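Local coordinates for protein methyltransferase type 12 (Clostridium thermocellum, PDB 3JWG) that probably transfers a methyl group from S-adenosyl-L-methionine to the 2'-hydroxyl of the 3'-terminal nucleotide of small RNAs, as a magnesium-dependent Hen1-family methyltransferase domain, at residues 126-131 against 180-185; 144-149 against 163-168. One frame throughout, in Å; residues are numbered along the deposited sequence.

Contact 1 (126-131 against 180-185)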
loop_
_atom_site.group_PDB
_atom_site.type_symbol
_atom_site.label_atom_id
_atom_site.label_comp_id
_atom_site.label_asym_id
_atom_site.label_seq_id
_atom_site.Cartn_x
_atom_site.Cartn_y
_atom_site.Cartn_z
ATOM N N VAL A 126 0.421 -13.078 5.076
ATOM C CA VAL A 126 0.570 -12.982 3.625
ATOM C C VAL A 126 1.625 -11.943 3.242
ATOM O O VAL A 126 2.453 -12.163 2.347
ATOM C CB VAL A 126 -0.765 -12.581 2.949
ATOM C CG1 VAL A 126 -0.536 -12.319 1.459
ATOM C CG2 VAL A 126 -1.799 -13.681 3.138
ATOM N N LEU A 127 1.594 -10.814 3.933
ATOM C CA LEU A 127 2.513 -9.726 3.650
ATOM C C LEU A 127 3.955 -9.932 4.106
ATOM O O LEU A 127 4.883 -9.861 3.296
ATOM C CB LEU A 127 1.965 -8.430 4.259
ATOM C CG LEU A 127 2.767 -7.135 4.089
ATOM C CD1 LEU A 127 3.149 -6.921 2.633
ATOM C CD2 LEU A 127 1.929 -5.971 4.598
ATOM N N PHE A 128 4.142 -10.194 5.393
ATOM C CA PHE A 128 5.481 -10.347 5.947
ATOM C C PHE A 128 6.089 -11.747 5.939
ATOM O O PHE A 128 7.296 -11.893 6.116
ATOM C CB PHE A 128 5.502 -9.789 7.372
ATOM C CG PHE A 128 5.107 -8.335 7.457
ATOM C CD1 PHE A 128 5.942 -7.344 6.948
ATOM C CD2 PHE A 128 3.889 -7.963 8.025
ATOM C CE1 PHE A 128 5.568 -5.999 7.000
ATOM C CE2 PHE A 128 3.504 -6.625 8.083
ATOM C CZ PHE A 128 4.344 -5.639 7.569
ATOM N N GLU A 129 5.270 -12.771 5.731
ATOM C CA GLU A 129 5.796 -14.132 5.705
ATOM C C GLU A 129 5.760 -14.728 4.301
ATOM O O GLU A 129 6.748 -15.290 3.841
ATOM C CB GLU A 129 5.020 -15.029 6.671
ATOM C CG GLU A 129 5.661 -16.387 6.903
ATOM C CD GLU A 129 4.821 -17.284 7.789
ATOM O OE1 GLU A 129 4.542 -16.900 8.945
ATOM O OE2 GLU A 129 4.439 -18.380 7.323
ATOM N N PHE A 130 4.624 -14.597 3.622
ATOM C CA PHE A 130 4.470 -15.131 2.271
ATOM C C PHE A 130 5.187 -14.268 1.225
ATOM O O PHE A 130 6.098 -14.729 0.539
ATOM C CB PHE A 130 2.984 -15.236 1.908
ATOM C CG PHE A 130 2.187 -16.143 2.817
ATOM C CD1 PHE A 130 0.797 -16.175 2.733
ATOM C CD2 PHE A 130 2.821 -16.978 3.738
ATOM C CE1 PHE A 130 0.046 -17.024 3.549
ATOM C CE2 PHE A 130 2.075 -17.834 4.560
ATOM C CZ PHE A 130 0.688 -17.854 4.463
ATOM N N THR A 131 4.779 -13.012 1.111
ATOM C CA THR A 131 5.382 -12.108 0.142
ATOM C C THR A 131 6.807 -11.774 0.597
ATOM O O THR A 131 7.759 -11.883 -0.175
ATOM C CB THR A 131 4.518 -10.849 0.015
ATOM O OG1 THR A 131 3.150 -11.254 -0.119
ATOM C CG2 THR A 131 4.905 -10.039 -1.210
ATOM N N GLU A 180 8.635 -6.810 14.639
ATOM C CA GLU A 180 9.359 -7.670 15.567
ATOM C C GLU A 180 9.004 -9.138 15.337
ATOM O O GLU A 180 9.882 -9.994 15.293
ATOM C CB GLU A 180 9.037 -7.252 17.007
ATOM C CG GLU A 180 9.867 -7.936 18.079
ATOM C CD GLU A 180 9.387 -9.339 18.383
ATOM O OE1 GLU A 180 8.212 -9.487 18.784
ATOM O OE2 GLU A 180 10.178 -10.293 18.226
ATOM N N LYS A 181 7.716 -9.415 15.167
ATOM C CA LYS A 181 7.236 -10.777 14.947
ATOM C C LYS A 181 7.768 -11.416 13.663
ATOM O O LYS A 181 8.010 -12.622 13.626
ATOM C CB LYS A 181 5.701 -10.784 14.924
ATOM C CG LYS A 181 5.067 -12.150 14.678
ATOM C CD LYS A 181 3.543 -12.064 14.746
ATOM C CE LYS A 181 2.896 -13.439 14.621
ATOM N NZ LYS A 181 1.413 -13.399 14.828
ATOM N N TYR A 182 7.971 -10.609 12.624
ATOM C CA TYR A 182 8.438 -11.131 11.343
ATOM C C TYR A 182 9.884 -10.833 10.933
ATOM O O TYR A 182 10.286 -11.135 9.811
ATOM C CB TYR A 182 7.478 -10.680 10.241
ATOM C CG TYR A 182 6.121 -11.340 10.340
ATOM C CD1 TYR A 182 5.954 -12.684 10.010
ATOM C CD2 TYR A 182 5.008 -10.631 10.793
ATOM C CE1 TYR A 182 4.718 -13.307 10.126
ATOM C CE2 TYR A 182 3.763 -11.246 10.915
ATOM C CZ TYR A 182 3.626 -12.582 10.578
ATOM O OH TYR A 182 2.398 -13.193 10.685
ATOM N N GLY A 183 10.669 -10.246 11.827
ATOM C CA GLY A 183 12.058 -9.980 11.487
ATOM C C GLY A 183 12.311 -8.795 10.577
ATOM O O GLY A 183 13.204 -8.830 9.724
ATOM N N TYR A 184 11.526 -7.740 10.758
ATOM C CA TYR A 184 11.671 -6.520 9.976
ATOM C C TYR A 184 11.965 -5.384 10.945
ATOM O O TYR A 184 11.677 -5.482 12.136
ATOM C CB TYR A 184 10.364 -6.173 9.245
ATOM C CG TYR A 184 10.129 -6.872 7.923
ATOM C CD1 TYR A 184 10.394 -6.225 6.716
ATOM C CD2 TYR A 184 9.628 -8.169 7.879
ATOM C CE1 TYR A 184 10.160 -6.851 5.492
ATOM C CE2 TYR A 184 9.389 -8.811 6.657
ATOM C CZ TYR A 184 9.658 -8.146 5.470
ATOM O OH TYR A 184 9.414 -8.771 4.266
ATOM N N SER A 185 12.546 -4.314 10.422
ATOM C CA SER A 185 12.791 -3.123 11.212
ATOM C C SER A 185 11.804 -2.143 10.566
ATOM O O SER A 185 11.457 -2.295 9.387
ATOM C CB SER A 185 14.243 -2.649 11.052
ATOM O OG SER A 185 14.551 -2.390 9.697
#
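The carbonyl oxygens of Phe128 and Tyr182, whose side chains meet across this contact, both accept hydrogen bonds from NH1 of Arg132, so one guanidinium nitrogen bridges the last turn of helix 117-131 and Tyr182, close to where the second helix gives way to strand 184-191. Beside this polar link, Phe128 CB lies over one face of the Tyr182 ring, 3.8 Å from the centroid, as a CH-pi contact; CB to Tyr182 CG, at 3.4 Å, is the closest approach. The two rings are near parallel (24°) but displaced so far that little of one lies over the other. With CG anti to its carbonyl carbon (chi1 -59°), the Phe128 ring turns its edge to the face of Tyr184, putting CD1 3.8 Å from Tyr184 CE2 with the planes 67° apart. These three rings form a buried aromatic cluster on one side of the Rossmann-like methyltransferase sheet, where Val136 and Phe207 also pack against Phe128. Gly183, with positive phi, leaves the helical path in a Schellman motif before strand 184-191. On the solvent side, the exposed Glu129 brings OE1 near the plane of the Tyr182 ring, at its edge, 3.8 Å from Tyr182 CE1. The Tyr184 hydroxyl is hydrogen-bonded to Pro133 O. Within helix 117-131, Val126 O accepts from both Thr131 N (2.8 Å) and Thr131 OG1 (2.7 Å), the bonds of a wider pi-type turn.

Contact 2 (144-149 against 163-168)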
loop_
_atom_site.group_PDB
_atom_site.type_symbol
_atom_site.label_atom_id
_atom_site.label_comp_id
_atom_site.label_asym_id
_atom_site.label_seq_id
_atom_site.Cartn_x
_atom_site.Cartn_y
_atom_site.Cartn_z
ATOM N N GLU A 144 -6.492 10.814 14.178
ATOM C CA GLU A 144 -6.432 12.027 14.987
ATOM C C GLU A 144 -6.612 13.300 14.168
ATOM O O GLU A 144 -7.106 14.316 14.673
ATOM C CB GLU A 144 -5.110 12.065 15.735
ATOM C CG GLU A 144 -5.003 10.978 16.792
ATOM C CD GLU A 144 -3.617 10.870 17.362
ATOM O OE1 GLU A 144 -2.817 10.062 16.838
ATOM O OE2 GLU A 144 -3.321 11.606 18.325
ATOM N N TYR A 145 -6.221 13.238 12.902
ATOM C CA TYR A 145 -6.346 14.388 12.027
ATOM C C TYR A 145 -7.791 14.864 11.927
ATOM O O TYR A 145 -8.051 16.058 11.790
ATOM C CB TYR A 145 -5.846 14.046 10.627
ATOM C CG TYR A 145 -5.724 15.253 9.732
ATOM C CD1 TYR A 145 -4.665 16.146 9.882
ATOM C CD2 TYR A 145 -6.674 15.514 8.747
ATOM C CE1 TYR A 145 -4.550 17.270 9.074
ATOM C CE2 TYR A 145 -6.572 16.640 7.929
ATOM C CZ TYR A 145 -5.505 17.510 8.100
ATOM O OH TYR A 145 -5.381 18.617 7.293
ATOM N N ASN A 146 -8.730 13.925 11.989
ATOM C CA ASN A 146 -10.139 14.265 11.878
ATOM C C ASN A 146 -10.735 14.848 13.160
ATOM O O ASN A 146 -11.874 15.310 13.158
ATOM C CB ASN A 146 -10.948 13.039 11.442
ATOM C CG ASN A 146 -10.498 12.488 10.091
ATOM O OD1 ASN A 146 -9.474 11.804 9.990
ATOM N ND2 ASN A 146 -11.258 12.795 9.044
ATOM N N PHE A 147 -9.967 14.825 14.247
ATOM C CA PHE A 147 -10.435 15.364 15.526
ATOM C C PHE A 147 -10.570 16.877 15.446
ATOM O O PHE A 147 -11.375 17.480 16.159
ATOM C CB PHE A 147 -9.454 15.021 16.651
ATOM C CG PHE A 147 -9.441 13.570 17.037
ATOM C CD1 PHE A 147 -8.409 13.063 17.821
ATOM C CD2 PHE A 147 -10.460 12.711 16.635
ATOM C CE1 PHE A 147 -8.389 11.723 18.198
ATOM C CE2 PHE A 147 -10.448 11.367 17.010
ATOM C CZ PHE A 147 -9.409 10.874 17.792
ATOM N N HIS A 148 -9.770 17.486 14.578
ATOM C CA HIS A 148 -9.786 18.931 14.407
ATOM C C HIS A 148 -10.951 19.350 13.520
ATOM O O HIS A 148 -10.910 19.189 12.301
ATOM C CB HIS A 148 -8.455 19.391 13.802
ATOM C CG HIS A 148 -8.289 20.878 13.750
ATOM N ND1 HIS A 148 -8.523 21.692 14.838
ATOM C CD2 HIS A 148 -7.873 21.694 12.753
ATOM C CE1 HIS A 148 -8.256 22.945 14.512
ATOM N NE2 HIS A 148 -7.860 22.973 13.253
ATOM N N TYR A 149 -11.996 19.877 14.151
ATOM C CA TYR A 149 -13.189 20.330 13.439
ATOM C C TYR A 149 -12.875 21.507 12.519
ATOM O O TYR A 149 -12.095 22.393 12.871
ATOM C CB TYR A 149 -14.274 20.717 14.454
ATOM C CG TYR A 149 -15.488 21.414 13.873
ATOM C CD1 TYR A 149 -15.460 22.777 13.579
ATOM C CD2 TYR A 149 -16.666 20.713 13.626
ATOM C CE1 TYR A 149 -16.576 23.425 13.057
ATOM C CE2 TYR A 149 -17.786 21.349 13.102
ATOM C CZ TYR A 149 -17.734 22.704 12.820
ATOM O OH TYR A 149 -18.840 23.341 12.306
ATOM N N ARG A 163 -14.260 6.342 12.414
ATOM C CA ARG A 163 -13.971 5.528 13.589
ATOM C C ARG A 163 -13.053 4.334 13.336
ATOM O O ARG A 163 -12.366 3.866 14.250
ATOM C CB ARG A 163 -15.279 5.047 14.221
ATOM C CG ARG A 163 -16.244 6.167 14.557
ATOM C CD ARG A 163 -17.644 5.811 14.075
ATOM N NE ARG A 163 -18.242 4.755 14.865
ATOM C CZ ARG A 163 -19.242 3.979 14.460
ATOM N NH1 ARG A 163 -19.774 4.116 13.250
ATOM N NH2 ARG A 163 -19.728 3.079 15.295
ATOM N N PHE A 164 -13.032 3.841 12.107
ATOM C CA PHE A 164 -12.181 2.706 11.811
ATOM C C PHE A 164 -10.766 3.050 11.385
ATOM O O PHE A 164 -9.968 2.159 11.090
ATOM C CB PHE A 164 -12.866 1.790 10.802
ATOM C CG PHE A 164 -13.755 0.772 11.452
ATOM C CD1 PHE A 164 -14.751 0.125 10.738
ATOM C CD2 PHE A 164 -13.581 0.454 12.797
ATOM C CE1 PHE A 164 -15.554 -0.821 11.354
ATOM C CE2 PHE A 164 -14.376 -0.487 13.418
ATOM C CZ PHE A 164 -15.362 -1.124 12.699
ATOM N N GLU A 165 -10.450 4.339 11.372
ATOM C CA GLU A 165 -9.093 4.757 11.053
ATOM C C GLU A 165 -8.312 4.563 12.350
ATOM O O GLU A 165 -8.886 4.585 13.445
ATOM C CB GLU A 165 -9.046 6.223 10.628
ATOM C CG GLU A 165 -9.950 6.515 9.459
ATOM C CD GLU A 165 -9.814 7.922 8.932
ATOM O OE1 GLU A 165 -9.482 8.839 9.714
ATOM O OE2 GLU A 165 -10.067 8.111 7.725
ATOM N N TRP A 166 -7.006 4.379 12.223
ATOM C CA TRP A 166 -6.148 4.149 13.371
ATOM C C TRP A 166 -5.474 5.425 13.821
ATOM O O TRP A 166 -5.164 6.288 13.000
ATOM C CB TRP A 166 -5.059 3.140 13.007
ATOM C CG TRP A 166 -5.549 1.790 12.586
ATOM C CD1 TRP A 166 -6.841 1.418 12.322
ATOM C CD2 TRP A 166 -4.743 0.622 12.381
ATOM N NE1 TRP A 166 -6.888 0.086 11.968
ATOM C CE2 TRP A 166 -5.614 -0.425 11.997
ATOM C CE3 TRP A 166 -3.371 0.359 12.487
ATOM C CZ2 TRP A 166 -5.154 -1.715 11.721
ATOM C CZ3 TRP A 166 -2.912 -0.927 12.212
ATOM C CH2 TRP A 166 -3.804 -1.949 11.834
ATOM N N THR A 167 -5.243 5.538 15.128
ATOM C CA THR A 167 -4.550 6.705 15.666
ATOM C C THR A 167 -3.071 6.446 15.392
ATOM O O THR A 167 -2.692 5.350 14.971
ATOM C CB THR A 167 -4.728 6.847 17.195
ATOM O OG1 THR A 167 -4.231 5.670 17.844
ATOM C CG2 THR A 167 -6.210 7.046 17.560
ATOM N N ARG A 168 -2.234 7.449 15.624
ATOM C CA ARG A 168 -0.806 7.277 15.400
ATOM C C ARG A 168 -0.224 6.242 16.357
ATOM O O ARG A 168 0.653 5.462 15.986
ATOM C CB ARG A 168 -0.096 8.625 15.543
ATOM C CG ARG A 168 -0.384 9.565 14.377
ATOM C CD ARG A 168 0.087 10.986 14.669
ATOM N NE ARG A 168 -0.646 11.574 15.787
ATOM C CZ ARG A 168 -0.396 12.777 16.297
ATOM N NH1 ARG A 168 0.574 13.524 15.787
ATOM N NH2 ARG A 168 -1.113 13.233 17.315
#
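A bend at chi3 (-64°) folds the otherwise extended Arg168 chain round the carboxylate of Glu144, whose own CG stands anti to its carbonyl carbon and whose chain runs straight beyond it. The two side chains thus cross at about a right angle, and the guanidinium presents its NE side to the acid. The grip is side-on and bidentate: NE donates to Glu144 OE1 at 2.8 Å and Arg168 NH2 to Glu144 OE2 at 2.9 Å, both with N-H...O angles of 176°. The oxygens lie almost in the guanidinium plane, yet each is approached from above the carboxylate plane, 57° out of it, so the salt bridge is straight at the donors but not coplanar. Glu144 OE1 takes a further bond from the backbone N of Arg168, 2.9 Å away and close to end-on to the C-O bond, which makes it a double acceptor from a single residue. Both segments belong to the irregular connection between strand 135-141 and helix 168-182, with Arg168 the first residue of that helix. Thr167, its N-cap, packs beside this oxygen, its CB 3.8 Å from Glu144 OE1. Its side chain caps a backbone N of the first turn while its own N is bonded to Glu170 OE1, a reciprocal pattern consistent with a capping box. On the other segment, Phe147 N closes the 3-10 turn on Glu144 O (2.9 Å), and the Phe147 ring lays one face against Glu144 CA. Arg168 NH2 has a second acceptor in Glu197 O. Two guanidinium nitrogens and an N-H at the helix start converge on one carboxylate at the protein surface; such surroundings would be expected to stabilise its negative charge and probably to lower its pKa.

In the fold
From the N terminus, the chain first passes through the parallel strands 32-36, 55-60, 86-90 and 105-109 and reaches helix 117-131, the first side of contact 1. It then runs along strand 135-141 into a long irregular connection, partly unmodelled at 150-154, whose ends contact 2 brings together just before helix 168-182. That helix carries the chain back to contact 1, where it passes into strand 184-191, an outermost strand of the sheet. Contact 2 is therefore enclosed in sequence by contact 1. Their centres are 27 Å apart and their nearest atoms about 9 Å, so they do not touch: one packs the last turn of helix 117-131 against the helix-to-strand junction at the sheet edge, the other closes a surface loop.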